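PDB 6F2P: paenibacillus xanthan lyase from Paenibacillus, which cleaves the polysaccharide xanthan by lyase (eliminative) chemistry, probably at the terminal mannose of its side chains. Local coordinates for residues Asp136-Met141 with Gly182-Asp187; Ala169-Glu174 with Ser199-Tyr204; Glu174-Ala179 with Ala238-Ile243; Glu232-Ile237 with Arg261-Ser266; Phe242-Asn245 with Gln250-Asp253. All coordinates share one frame; numbering follows the deposited sequence.

Contact 1. Residues Asp136-Met141 with Gly182-Asp187; sequences DIVALM and GILNKD
L184, in the last turn of helix 168-184, reaches across to V138 and A139 on helix 123-141. Its CB points at the other helix, and CG follows with chi1 -64°, anti to the carbonyl carbon. From there the chain forks into two methyls that share the work. CD1, continuing the extended line from CA (chi2 178°), comes up beside V138, 3.8 Å from V138 CG1 and 3.9 Å from V138 CB. CD2 turns to the backbone of A139 and rests 4.0 Å from A139 CA, with A139 CB slightly farther off. The two helices belong to the alpha/alpha toroid of the family 8 polysaccharide lyases, and L184 sits exactly where helix 168-184 stops: K186, with positive phi, is the C-prime residue of a Schellman motif in which D187 N bonds to G182 O at 2.9 Å. D187 takes the N-cap position of helix 188-197, with a weak bond between its OD1 and R190 N. M154 of helix 147-160 packs against V138 and L184 alike, while R10 of helix 4-18 also touches L184.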
# COMPACT_ATOMS: atom_id res chain seq x y z
N ASP A 136 -34.55 -21.01 -7.53
CA ASP A 136 -34.76 -21.44 -6.16
C ASP A 136 -36.15 -22.03 -5.96
O ASP A 136 -36.29 -23.08 -5.33
CB ASP A 136 -34.50 -20.28 -5.19
CG ASP A 136 -33.03 -19.88 -5.16
OD1 ASP A 136 -32.22 -20.52 -5.86
OD2 ASP A 136 -32.69 -18.93 -4.43
N ILE A 137 -37.16 -21.37 -6.51
CA ILE A 137 -38.52 -21.88 -6.48
C ILE A 137 -38.57 -23.28 -7.06
O ILE A 137 -39.01 -24.22 -6.40
CB ILE A 137 -39.49 -20.99 -7.26
CG1 ILE A 137 -39.59 -19.62 -6.60
CG2 ILE A 137 -40.87 -21.65 -7.37
CD1 ILE A 137 -40.21 -18.57 -7.48
N VAL A 138 -38.08 -23.41 -8.29
CA VAL A 138 -38.06 -24.70 -8.97
C VAL A 138 -37.31 -25.76 -8.17
O VAL A 138 -37.69 -26.93 -8.17
CB VAL A 138 -37.47 -24.57 -10.38
CG1 VAL A 138 -37.32 -25.94 -11.03
CG2 VAL A 138 -38.37 -23.68 -11.24
N ALA A 139 -36.25 -25.36 -7.47
CA ALA A 139 -35.51 -26.32 -6.66
C ALA A 139 -36.41 -26.91 -5.58
O ALA A 139 -36.46 -28.12 -5.38
CB ALA A 139 -34.26 -25.68 -6.06
N LEU A 140 -37.13 -26.04 -4.89
CA LEU A 140 -38.01 -26.46 -3.81
C LEU A 140 -39.21 -27.27 -4.32
O LEU A 140 -39.62 -28.24 -3.70
CB LEU A 140 -38.52 -25.25 -3.04
CG LEU A 140 -37.46 -24.38 -2.36
CD1 LEU A 140 -38.09 -23.13 -1.77
CD2 LEU A 140 -36.73 -25.17 -1.28
N MET A 141 -39.76 -26.85 -5.46
CA MET A 141 -41.06 -27.34 -5.91
C MET A 141 -40.94 -28.45 -6.96
O MET A 141 -41.95 -28.93 -7.49
CB MET A 141 -41.86 -26.18 -6.48
CG MET A 141 -42.12 -25.05 -5.50
SD MET A 141 -43.25 -25.51 -4.18
CE MET A 141 -44.69 -25.98 -5.15
N GLY A 182 -28.71 -25.41 -15.04
CA GLY A 182 -28.15 -26.64 -15.58
C GLY A 182 -28.50 -27.85 -14.73
O GLY A 182 -28.93 -28.88 -15.25
N ILE A 183 -28.32 -27.74 -13.42
CA ILE A 183 -28.63 -28.82 -12.50
C ILE A 183 -30.12 -29.18 -12.55
O ILE A 183 -30.49 -30.35 -12.62
CB ILE A 183 -28.25 -28.42 -11.08
CG1 ILE A 183 -26.73 -28.33 -10.96
CG2 ILE A 183 -28.83 -29.41 -10.08
CD1 ILE A 183 -26.23 -28.07 -9.56
N LEU A 184 -30.96 -28.15 -12.50
CA LEU A 184 -32.40 -28.35 -12.54
C LEU A 184 -32.85 -28.92 -13.88
O LEU A 184 -33.77 -29.74 -13.92
CB LEU A 184 -33.13 -27.03 -12.26
CG LEU A 184 -32.91 -26.44 -10.87
CD1 LEU A 184 -33.66 -25.13 -10.76
CD2 LEU A 184 -33.35 -27.42 -9.79
N ASN A 185 -32.20 -28.49 -14.96
CA ASN A 185 -32.59 -28.93 -16.29
C ASN A 185 -31.81 -30.16 -16.77
O ASN A 185 -31.93 -30.58 -17.92
CB ASN A 185 -32.43 -27.81 -17.31
CG ASN A 185 -33.21 -28.06 -18.58
OD1 ASN A 185 -34.32 -28.60 -18.52
ND2 ASN A 185 -32.64 -27.71 -19.72
N LYS A 186 -31.00 -30.72 -15.87
CA LYS A 186 -30.20 -31.91 -16.15
C LYS A 186 -29.37 -31.76 -17.43
O LYS A 186 -29.40 -32.60 -18.33
CB LYS A 186 -31.10 -33.16 -16.18
CG LYS A 186 -31.85 -33.35 -14.87
CD LYS A 186 -32.36 -34.77 -14.63
CE LYS A 186 -32.92 -34.88 -13.21
NZ LYS A 186 -33.26 -36.25 -12.75
N ASP A 187 -28.61 -30.67 -17.49
CA ASP A 187 -27.86 -30.29 -18.67
C ASP A 187 -26.38 -30.15 -18.29
O ASP A 187 -25.93 -29.06 -17.92
CB ASP A 187 -28.42 -28.96 -19.17
CG ASP A 187 -27.80 -28.50 -20.48
OD1 ASP A 187 -26.77 -29.07 -20.90
OD2 ASP A 187 -28.35 -27.54 -21.08

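Contact 2. Residues Ala169-Glu174 with Ser199-Tyr204; sequences ANRLWE and SALLPY. With CA (calcium ion), chain F.
R171 and L172 on helix 168-184 face A200 and L201 in the connection that follows helix 188-197, within the alpha/alpha toroid of the lyase. The R171 chain runs extended from CG to NE, with CG anti to the backbone N (chi1 179°), which carries its guanidinium out to the connection. There A200 CB lies over one face of the flat group, 3.7 Å from R171 NE. Its nitrogens are taken by polar partners: NE donates to G197 O, NH2 to M166 O, and NH1 to a water at 3.1 Å. The same water accepts from A200 N at 2.7 Å, bridging the two segments and helping to fix the rotation of the group. L201 comes in alongside, its CD1 3.8 Å from L172 CB and its CD2 4.3 Å from R171 CD, the two methyls of one leucine thus reaching both side chains. L172 continues inward to L233 and I237 of helix 229-244. E174, nearly one turn on from R171, points to a calcium ion that Q161 and S163 also bind; four waters complete the seven ligands, and E174 OE2 stands 2.5 Å from the metal.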
# COMPACT_ATOMS: atom_id res chain seq x y z
N ALA A 169 -19.08 -9.23 -9.97
CA ALA A 169 -20.25 -9.86 -9.36
C ALA A 169 -21.33 -10.28 -10.39
O ALA A 169 -22.04 -11.26 -10.19
CB ALA A 169 -20.83 -8.97 -8.28
N ASN A 170 -21.46 -9.54 -11.48
CA ASN A 170 -22.39 -9.96 -12.51
C ASN A 170 -21.98 -11.30 -13.09
O ASN A 170 -22.82 -12.15 -13.40
CB ASN A 170 -22.47 -8.94 -13.64
CG ASN A 170 -23.11 -7.65 -13.21
OD1 ASN A 170 -23.93 -7.62 -12.27
ND2 ASN A 170 -22.76 -6.57 -13.89
N ARG A 171 -20.67 -11.47 -13.23
CA ARG A 171 -20.14 -12.69 -13.82
C ARG A 171 -20.41 -13.85 -12.89
O ARG A 171 -20.75 -14.95 -13.33
CB ARG A 171 -18.66 -12.55 -14.07
CG ARG A 171 -18.04 -13.80 -14.66
CD ARG A 171 -16.59 -13.58 -15.06
NE ARG A 171 -16.12 -14.71 -15.82
CZ ARG A 171 -16.12 -14.76 -17.15
NH1 ARG A 171 -15.68 -15.86 -17.76
NH2 ARG A 171 -16.54 -13.72 -17.86
N LEU A 172 -20.24 -13.60 -11.59
CA LEU A 172 -20.53 -14.61 -10.58
C LEU A 172 -21.98 -15.04 -10.68
O LEU A 172 -22.30 -16.23 -10.74
CB LEU A 172 -20.24 -14.07 -9.19
CG LEU A 172 -20.71 -14.95 -8.04
CD1 LEU A 172 -20.08 -16.32 -8.14
CD2 LEU A 172 -20.36 -14.30 -6.72
N TRP A 173 -22.87 -14.05 -10.70
CA TRP A 173 -24.30 -14.31 -10.74
C TRP A 173 -24.70 -15.00 -12.03
O TRP A 173 -25.59 -15.85 -12.02
CB TRP A 173 -25.07 -13.02 -10.56
CG TRP A 173 -24.82 -12.42 -9.24
CD1 TRP A 173 -24.56 -13.09 -8.08
CD2 TRP A 173 -24.78 -11.03 -8.93
NE1 TRP A 173 -24.36 -12.19 -7.06
CE2 TRP A 173 -24.49 -10.92 -7.55
CE3 TRP A 173 -24.96 -9.86 -9.68
CZ2 TRP A 173 -24.39 -9.68 -6.91
CZ3 TRP A 173 -24.85 -8.63 -9.04
CH2 TRP A 173 -24.57 -8.55 -7.66
N GLU A 174 -24.07 -14.61 -13.13
CA GLU A 174 -24.25 -15.34 -14.38
C GLU A 174 -23.97 -16.80 -14.12
O GLU A 174 -24.76 -17.68 -14.48
CB GLU A 174 -23.28 -14.82 -15.45
CG GLU A 174 -23.71 -13.56 -16.16
CD GLU A 174 -22.67 -13.11 -17.18
OE1 GLU A 174 -21.49 -12.97 -16.81
OE2 GLU A 174 -23.03 -12.91 -18.36
N SER A 199 -13.87 -18.92 -12.89
CA SER A 199 -12.40 -18.99 -12.93
C SER A 199 -11.76 -17.61 -13.10
O SER A 199 -10.82 -17.26 -12.39
CB SER A 199 -11.90 -19.95 -14.02
OG SER A 199 -12.25 -21.29 -13.71
N ALA A 200 -12.30 -16.81 -14.01
CA ALA A 200 -11.76 -15.47 -14.25
C ALA A 200 -11.81 -14.57 -13.02
O ALA A 200 -11.14 -13.55 -12.99
CB ALA A 200 -12.47 -14.82 -15.42
N LEU A 201 -12.58 -14.96 -12.00
CA LEU A 201 -12.70 -14.18 -10.76
C LEU A 201 -11.67 -14.58 -9.71
O LEU A 201 -11.54 -13.93 -8.67
CB LEU A 201 -14.08 -14.37 -10.14
CG LEU A 201 -15.32 -13.92 -10.91
CD1 LEU A 201 -16.56 -14.35 -10.14
CD2 LEU A 201 -15.30 -12.42 -11.11
N LEU A 202 -10.99 -15.69 -9.95
CA LEU A 202 -10.09 -16.26 -8.95
C LEU A 202 -8.66 -15.67 -8.81
O LEU A 202 -8.17 -15.58 -7.69
CB LEU A 202 -10.01 -17.78 -9.14
CG LEU A 202 -11.33 -18.56 -9.03
CD1 LEU A 202 -11.08 -20.04 -9.21
CD2 LEU A 202 -12.02 -18.30 -7.70
N PRO A 203 -8.00 -15.29 -9.92
CA PRO A 203 -6.60 -14.88 -9.76
C PRO A 203 -6.42 -13.62 -8.93
O PRO A 203 -7.36 -12.83 -8.81
CB PRO A 203 -6.16 -14.59 -11.19
CG PRO A 203 -7.08 -15.38 -12.04
CD PRO A 203 -8.39 -15.32 -11.34
N TYR A 204 -5.24 -13.44 -8.35
CA TYR A 204 -4.89 -12.20 -7.67
C TYR A 204 -4.64 -11.11 -8.71
O TYR A 204 -4.41 -11.40 -9.88
CB TYR A 204 -3.67 -12.38 -6.78
CG TYR A 204 -3.92 -13.22 -5.55
CD1 TYR A 204 -4.69 -12.72 -4.50
CD2 TYR A 204 -3.41 -14.51 -5.44
CE1 TYR A 204 -4.93 -13.47 -3.38
CE2 TYR A 204 -3.65 -15.26 -4.31
CZ TYR A 204 -4.42 -14.74 -3.28
OH TYR A 204 -4.67 -15.47 -2.15
CA CA F . -25.04 -13.60 -19.64
O HOH W 1 -14.12 -17.71 -15.81
O HOH W 2 -25.21 -14.34 -21.98
O HOH W 3 -25.68 -11.62 -18.16
O HOH W 4 -27.16 -12.73 -20.54
O HOH W 5 -24.44 -11.81 -20.99

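Contact 3. Residues Glu174-Ala179 with Ala238-Ile243; sequences ESQVIA and ADLIFI. With CA (calcium ion), chain F.
L240, with chi1 at -103° and CD1 carried on opposite CA (chi2 -168°), extends straight at S175, Q176 and A179 of the facing helix. Q176 CG lies anti to its carbonyl carbon, and the extended chain beyond it passes the leucine at a slant, Q176 CG lying 4.2 Å from L240 CG. The two leucine methyls divide: CD2 meets A179 CB at 4.0 Å, and CD1 meets S175 CB at 4.2 Å. The axes of 174-179 and 238-243 approach to 10.9 Å and run roughly parallel, 27° apart, as neighbouring helices of the alpha/alpha toroid with helix 188-197 between them in sequence. S175 turns its hydroxyl back to R171 O of its own helix and offers carbon to the contact. D239 OD2 hydrogen-bonds a bound pentanediol, probably from the crystallisation liquor, and a pentanediol lies about 4 Å from the Q176 side chain. Between these two segments the contact is apolar, and it probably depends on shape and the burial of carbon, S175 and Q176 contributing CB and CG.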
# COMPACT_ATOMS: atom_id res chain seq x y z
N GLU A 174 -24.07 -14.61 -13.13
CA GLU A 174 -24.25 -15.34 -14.38
C GLU A 174 -23.97 -16.80 -14.12
O GLU A 174 -24.76 -17.68 -14.48
CB GLU A 174 -23.28 -14.82 -15.45
CG GLU A 174 -23.71 -13.56 -16.16
CD GLU A 174 -22.67 -13.11 -17.18
OE1 GLU A 174 -21.49 -12.97 -16.81
OE2 GLU A 174 -23.03 -12.91 -18.36
N SER A 175 -22.84 -17.05 -13.45
CA SER A 175 -22.35 -18.40 -13.24
C SER A 175 -23.27 -19.19 -12.34
O SER A 175 -23.58 -20.33 -12.65
CB SER A 175 -20.92 -18.39 -12.67
OG SER A 175 -20.06 -17.62 -13.49
N GLN A 176 -23.69 -18.60 -11.22
CA GLN A 176 -24.67 -19.26 -10.34
C GLN A 176 -25.96 -19.61 -11.09
O GLN A 176 -26.45 -20.72 -10.99
CB GLN A 176 -25.01 -18.39 -9.12
CG GLN A 176 -23.89 -18.28 -8.10
CD GLN A 176 -24.20 -17.30 -6.97
OE1 GLN A 176 -24.14 -17.66 -5.79
NE2 GLN A 176 -24.54 -16.07 -7.34
N VAL A 177 -26.50 -18.64 -11.82
CA VAL A 177 -27.76 -18.81 -12.52
C VAL A 177 -27.63 -19.92 -13.53
O VAL A 177 -28.49 -20.81 -13.63
CB VAL A 177 -28.18 -17.52 -13.24
CG1 VAL A 177 -29.18 -17.81 -14.31
CG2 VAL A 177 -28.77 -16.53 -12.23
N ILE A 178 -26.53 -19.88 -14.27
CA ILE A 178 -26.28 -20.88 -15.29
C ILE A 178 -26.06 -22.27 -14.69
O ILE A 178 -26.61 -23.25 -15.17
CB ILE A 178 -25.11 -20.46 -16.19
CG1 ILE A 178 -25.60 -19.39 -17.16
CG2 ILE A 178 -24.54 -21.64 -16.93
CD1 ILE A 178 -24.52 -18.73 -17.94
N ALA A 179 -25.29 -22.34 -13.62
CA ALA A 179 -25.04 -23.60 -12.95
C ALA A 179 -26.31 -24.20 -12.38
O ALA A 179 -26.56 -25.39 -12.52
CB ALA A 179 -24.01 -23.41 -11.85
N ALA A 238 -17.99 -19.37 -2.59
CA ALA A 238 -18.02 -20.39 -1.55
C ALA A 238 -19.24 -21.29 -1.72
O ALA A 238 -19.18 -22.48 -1.42
CB ALA A 238 -18.00 -19.75 -0.17
N ASP A 239 -20.34 -20.73 -2.22
CA ASP A 239 -21.54 -21.54 -2.39
C ASP A 239 -21.41 -22.45 -3.60
O ASP A 239 -21.75 -23.63 -3.53
CB ASP A 239 -22.81 -20.68 -2.49
CG ASP A 239 -23.39 -20.35 -1.12
OD1 ASP A 239 -22.84 -20.82 -0.10
OD2 ASP A 239 -24.41 -19.62 -1.06
N LEU A 240 -20.91 -21.91 -4.71
CA LEU A 240 -20.70 -22.72 -5.90
C LEU A 240 -19.74 -23.87 -5.65
O LEU A 240 -19.97 -25.00 -6.09
CB LEU A 240 -20.20 -21.88 -7.06
CG LEU A 240 -21.28 -21.55 -8.08
CD1 LEU A 240 -20.63 -20.99 -9.33
CD2 LEU A 240 -22.09 -22.79 -8.42
N ILE A 241 -18.65 -23.59 -4.94
CA ILE A 241 -17.70 -24.63 -4.60
C ILE A 241 -18.37 -25.72 -3.78
O ILE A 241 -18.21 -26.91 -4.07
CB ILE A 241 -16.48 -24.06 -3.85
CG1 ILE A 241 -15.55 -23.33 -4.81
CG2 ILE A 241 -15.71 -25.17 -3.14
CD1 ILE A 241 -14.60 -22.39 -4.10
N PHE A 242 -19.16 -25.31 -2.79
CA PHE A 242 -19.83 -26.26 -1.90
C PHE A 242 -20.82 -27.16 -2.64
O PHE A 242 -20.86 -28.37 -2.41
CB PHE A 242 -20.54 -25.52 -0.77
CG PHE A 242 -21.39 -26.40 0.09
CD1 PHE A 242 -20.84 -27.08 1.16
CD2 PHE A 242 -22.76 -26.53 -0.15
CE1 PHE A 242 -21.62 -27.89 1.97
CE2 PHE A 242 -23.55 -27.34 0.66
CZ PHE A 242 -22.97 -28.02 1.72
N ILE A 243 -21.64 -26.57 -3.51
CA ILE A 243 -22.65 -27.32 -4.25
C ILE A 243 -22.00 -28.33 -5.20
O ILE A 243 -22.34 -29.52 -5.22
CB ILE A 243 -23.57 -26.37 -5.06
CG1 ILE A 243 -24.31 -25.42 -4.11
CG2 ILE A 243 -24.59 -27.15 -5.90
CD1 ILE A 243 -24.90 -24.21 -4.79
CA CA F . -25.04 -13.60 -19.64
O HOH W 2 -25.21 -14.34 -21.98
O HOH W 3 -25.68 -11.62 -18.16
O HOH W 4 -27.16 -12.73 -20.54
O HOH W 5 -24.44 -11.81 -20.99

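Contact 4. Residues Glu232-Ile237 with Arg261-Ser266; sequences ELLSGI and RWIYDS
L234, I237, W262 and I263, all buried, form the packed part of this helix pair. L234, its CG anti to the backbone N (chi1 176°), sends both methyls to the end of I263: CD1 is 3.8 Å and CD2 3.9 Å from I263 CD1, the two chains meeting at about a right angle. I237 CD1 approaches the six-membered end of the W262 indole at its edge, near the ring plane, 4.0 Å from W262 CZ3. L234 CD1 also comes to that rim, 4.3 Å from W262 CE3, and the indole edge meets both side chains, while F211 stacks on the ring. Helices 229-244 and 256-267 form a helical hairpin of the alpha/alpha toroid; their segment axes are 12.0 Å apart at closest and run antiparallel, at 157°, and the large side chains fill the gap between them. Beyond I263 the core goes on into F318 and M321 of helix 312-328. The other side of 261-266 is more polar and, at R261, open to solvent: the R261 guanidinium lies flat with Y264 CD2 3.4 Å above its centre, the Y264 ring meets F318, and the Y264 hydroxyl bonds to D314.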
# COMPACT_ATOMS: atom_id res chain seq x y z
N GLU A 232 -19.67 -10.18 -1.45
CA GLU A 232 -20.60 -10.94 -2.27
C GLU A 232 -19.93 -11.93 -3.23
O GLU A 232 -20.49 -12.99 -3.50
CB GLU A 232 -21.69 -10.05 -2.93
CG GLU A 232 -21.28 -9.21 -4.13
CD GLU A 232 -22.14 -7.94 -4.27
OE1 GLU A 232 -22.18 -7.11 -3.34
OE2 GLU A 232 -22.79 -7.77 -5.33
N LEU A 233 -18.73 -11.61 -3.72
CA LEU A 233 -17.98 -12.59 -4.50
C LEU A 233 -17.65 -13.80 -3.64
O LEU A 233 -17.94 -14.94 -4.02
CB LEU A 233 -16.68 -12.00 -5.04
CG LEU A 233 -16.70 -10.98 -6.17
CD1 LEU A 233 -15.26 -10.65 -6.54
CD2 LEU A 233 -17.43 -11.50 -7.38
N LEU A 234 -17.07 -13.55 -2.47
CA LEU A 234 -16.75 -14.62 -1.52
C LEU A 234 -17.96 -15.53 -1.29
O LEU A 234 -17.83 -16.76 -1.26
CB LEU A 234 -16.28 -14.05 -0.19
CG LEU A 234 -16.02 -15.10 0.91
CD1 LEU A 234 -14.81 -15.98 0.61
CD2 LEU A 234 -15.87 -14.45 2.27
N SER A 235 -19.13 -14.92 -1.13
CA SER A 235 -20.34 -15.68 -0.84
C SER A 235 -20.71 -16.63 -1.97
O SER A 235 -20.81 -17.84 -1.76
CB SER A 235 -21.51 -14.75 -0.56
OG SER A 235 -22.55 -15.45 0.08
N GLY A 236 -20.92 -16.08 -3.16
CA GLY A 236 -21.29 -16.86 -4.32
C GLY A 236 -20.29 -17.95 -4.69
O GLY A 236 -20.67 -19.07 -5.03
N ILE A 237 -19.00 -17.62 -4.62
CA ILE A 237 -17.95 -18.59 -4.90
C ILE A 237 -17.90 -19.72 -3.86
O ILE A 237 -17.81 -20.90 -4.21
CB ILE A 237 -16.58 -17.91 -5.07
CG1 ILE A 237 -16.61 -17.01 -6.31
CG2 ILE A 237 -15.48 -18.95 -5.17
CD1 ILE A 237 -15.43 -16.09 -6.43
N ARG A 261 -7.40 -18.69 1.07
CA ARG A 261 -6.47 -17.68 1.53
C ARG A 261 -7.19 -16.37 1.83
O ARG A 261 -6.82 -15.67 2.80
CB ARG A 261 -5.35 -17.44 0.50
CG ARG A 261 -4.49 -18.65 0.15
CD ARG A 261 -4.19 -19.55 1.34
NE ARG A 261 -3.44 -18.87 2.41
CZ ARG A 261 -3.08 -19.45 3.55
NH1 ARG A 261 -3.39 -20.72 3.78
NH2 ARG A 261 -2.42 -18.75 4.47
N TRP A 262 -8.19 -16.03 1.01
CA TRP A 262 -8.94 -14.78 1.17
C TRP A 262 -9.44 -14.60 2.60
O TRP A 262 -9.42 -13.50 3.14
CB TRP A 262 -10.14 -14.70 0.22
CG TRP A 262 -9.78 -14.59 -1.24
CD1 TRP A 262 -8.55 -14.28 -1.76
CD2 TRP A 262 -10.65 -14.80 -2.36
NE1 TRP A 262 -8.61 -14.27 -3.14
CE2 TRP A 262 -9.88 -14.60 -3.53
CE3 TRP A 262 -11.99 -15.15 -2.49
CZ2 TRP A 262 -10.43 -14.73 -4.81
CZ3 TRP A 262 -12.53 -15.28 -3.77
CH2 TRP A 262 -11.75 -15.07 -4.90
N ILE A 263 -9.88 -15.70 3.20
CA ILE A 263 -10.31 -15.69 4.59
C ILE A 263 -9.20 -15.20 5.53
O ILE A 263 -9.42 -14.29 6.32
CB ILE A 263 -10.80 -17.07 5.03
CG1 ILE A 263 -11.92 -17.55 4.10
CG2 ILE A 263 -11.26 -17.04 6.47
CD1 ILE A 263 -13.04 -16.55 3.90
N TYR A 264 -8.01 -15.79 5.43
CA TYR A 264 -6.91 -15.38 6.30
C TYR A 264 -6.44 -13.97 5.99
O TYR A 264 -6.10 -13.21 6.89
CB TYR A 264 -5.71 -16.32 6.18
CG TYR A 264 -5.99 -17.75 6.54
CD1 TYR A 264 -6.44 -18.10 7.80
CD2 TYR A 264 -5.77 -18.77 5.62
CE1 TYR A 264 -6.69 -19.41 8.14
CE2 TYR A 264 -6.01 -20.09 5.94
CZ TYR A 264 -6.47 -20.40 7.20
OH TYR A 264 -6.72 -21.72 7.52
N ASP A 265 -6.42 -13.62 4.71
CA ASP A 265 -5.84 -12.36 4.28
C ASP A 265 -6.83 -11.21 4.15
O ASP A 265 -6.51 -10.08 4.50
CB ASP A 265 -5.09 -12.53 2.96
CG ASP A 265 -3.98 -13.55 3.05
OD1 ASP A 265 -3.52 -13.84 4.18
OD2 ASP A 265 -3.57 -14.06 1.98
N SER A 266 -8.04 -11.50 3.67
CA SER A 266 -8.96 -10.42 3.33
C SER A 266 -10.19 -10.32 4.22
O SER A 266 -10.95 -9.36 4.10
CB SER A 266 -9.37 -10.53 1.87
OG SER A 266 -8.22 -10.51 1.05

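Contact 5. Residues Phe242-Asn245 with Gln250-Asp253; sequences FILN and QVTD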
# COMPACT_ATOMS: atom_id res chain seq x y z
N PHE A 242 -19.16 -25.31 -2.79
CA PHE A 242 -19.83 -26.26 -1.90
C PHE A 242 -20.82 -27.16 -2.64
O PHE A 242 -20.86 -28.37 -2.41
CB PHE A 242 -20.54 -25.52 -0.77
CG PHE A 242 -21.39 -26.40 0.09
CD1 PHE A 242 -20.84 -27.08 1.16
CD2 PHE A 242 -22.76 -26.53 -0.15
CE1 PHE A 242 -21.62 -27.89 1.97
CE2 PHE A 242 -23.55 -27.34 0.66
CZ PHE A 242 -22.97 -28.02 1.72
N ILE A 243 -21.64 -26.57 -3.51
CA ILE A 243 -22.65 -27.32 -4.25
C ILE A 243 -22.00 -28.33 -5.20
O ILE A 243 -22.34 -29.52 -5.22
CB ILE A 243 -23.57 -26.37 -5.06
CG1 ILE A 243 -24.31 -25.42 -4.11
CG2 ILE A 243 -24.59 -27.15 -5.90
CD1 ILE A 243 -24.90 -24.21 -4.79
N LEU A 244 -21.04 -27.85 -5.98
CA LEU A 244 -20.42 -28.65 -7.02
C LEU A 244 -19.43 -29.66 -6.47
O LEU A 244 -19.05 -30.61 -7.16
CB LEU A 244 -19.72 -27.73 -8.02
CG LEU A 244 -20.69 -26.79 -8.73
CD1 LEU A 244 -19.93 -25.82 -9.63
CD2 LEU A 244 -21.69 -27.60 -9.52
N ASN A 245 -19.02 -29.46 -5.22
CA ASN A 245 -17.94 -30.23 -4.61
C ASN A 245 -18.20 -31.73 -4.59
O ASN A 245 -19.23 -32.18 -4.11
CB ASN A 245 -17.70 -29.74 -3.18
CG ASN A 245 -16.66 -30.56 -2.46
OD1 ASN A 245 -16.93 -31.11 -1.39
ND2 ASN A 245 -15.45 -30.65 -3.03
N GLN A 250 -17.32 -30.35 -10.26
CA GLN A 250 -16.67 -29.67 -9.15
C GLN A 250 -15.58 -28.74 -9.65
O GLN A 250 -15.08 -28.88 -10.78
CB GLN A 250 -16.06 -30.67 -8.19
CG GLN A 250 -14.72 -31.18 -8.63
CD GLN A 250 -14.35 -32.45 -7.91
OE1 GLN A 250 -14.25 -33.51 -8.54
NE2 GLN A 250 -14.15 -32.36 -6.60
N VAL A 251 -15.23 -27.77 -8.81
CA VAL A 251 -14.27 -26.76 -9.22
C VAL A 251 -12.88 -27.37 -9.13
O VAL A 251 -12.48 -27.89 -8.07
CB VAL A 251 -14.38 -25.51 -8.34
CG1 VAL A 251 -13.42 -24.43 -8.82
CG2 VAL A 251 -15.80 -24.98 -8.37
N THR A 252 -12.15 -27.33 -10.24
CA THR A 252 -10.83 -27.95 -10.29
C THR A 252 -9.70 -26.94 -10.42
O THR A 252 -8.54 -27.27 -10.16
CB THR A 252 -10.71 -28.95 -11.46
OG1 THR A 252 -10.95 -28.28 -12.70
CG2 THR A 252 -11.71 -30.08 -11.31
N ASP A 253 -10.05 -25.72 -10.84
CA ASP A 253 -9.07 -24.65 -11.04
C ASP A 253 -8.18 -24.53 -9.79
O ASP A 253 -8.67 -24.41 -8.68
CB ASP A 253 -9.83 -23.34 -11.29
CG ASP A 253 -8.94 -22.22 -11.80
OD1 ASP A 253 -7.72 -22.21 -11.49
OD2 ASP A 253 -9.48 -21.33 -12.50
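N245 and Q250 bring two flat amides near each other, with planes 69° apart. Their nearest atoms are the two nitrogens, N245 ND2 being 4.2 Å from Q250 NE2, a loose approach of two donors. The Q250 chain reaches this place because its CG sits between the backbone N and the carbonyl carbon (chi1 82°) and runs on extended. L244 O, the carbonyl at the end of helix 229-244, is hydrogen-bonded by S247 OG in the intervening turn; Q250 CB merely lies 3.2 Å from L244 O. L244 CB meets Q250 CA at 3.8 Å, and L244 CD1 to V251 CG2, at 4.4 Å, is a marginal apolar contact. A bound pentanediol, probably from the crystallisation liquor, lies about 3 Å from the Q250 side chain. Residues 242-253 make the return between helices 229-244 and 256-267: L244 packs on V191 and R195 of helix 188-197, and D253 OD1 holds N255 N at the approach to helix 256-267.

In the fold
Helix 168-184 carries contacts 1, 2 and 3 along its length, and helix 229-244 carries contacts 3, 4 and 5, so contact 3 joins the two series. Contact 1 meets contact 3 through I183 CD1 and I243 CG2, 4.1 Å apart, with centres about 13 Å apart. L172 of contact 2 reaches contact 4, its CD2 3.6 Å from G236 CA, and S199 OG bonds to D253 OD2 of contact 5 at 3.0 Å. I241 CG1 to V251 CG2, 3.9 Å, links contacts 3 and 5. E174, a calcium ligand, belongs to the segments of contacts 2 and 3 but takes no part in the packing across either. All five lie in the N-terminal helical domain.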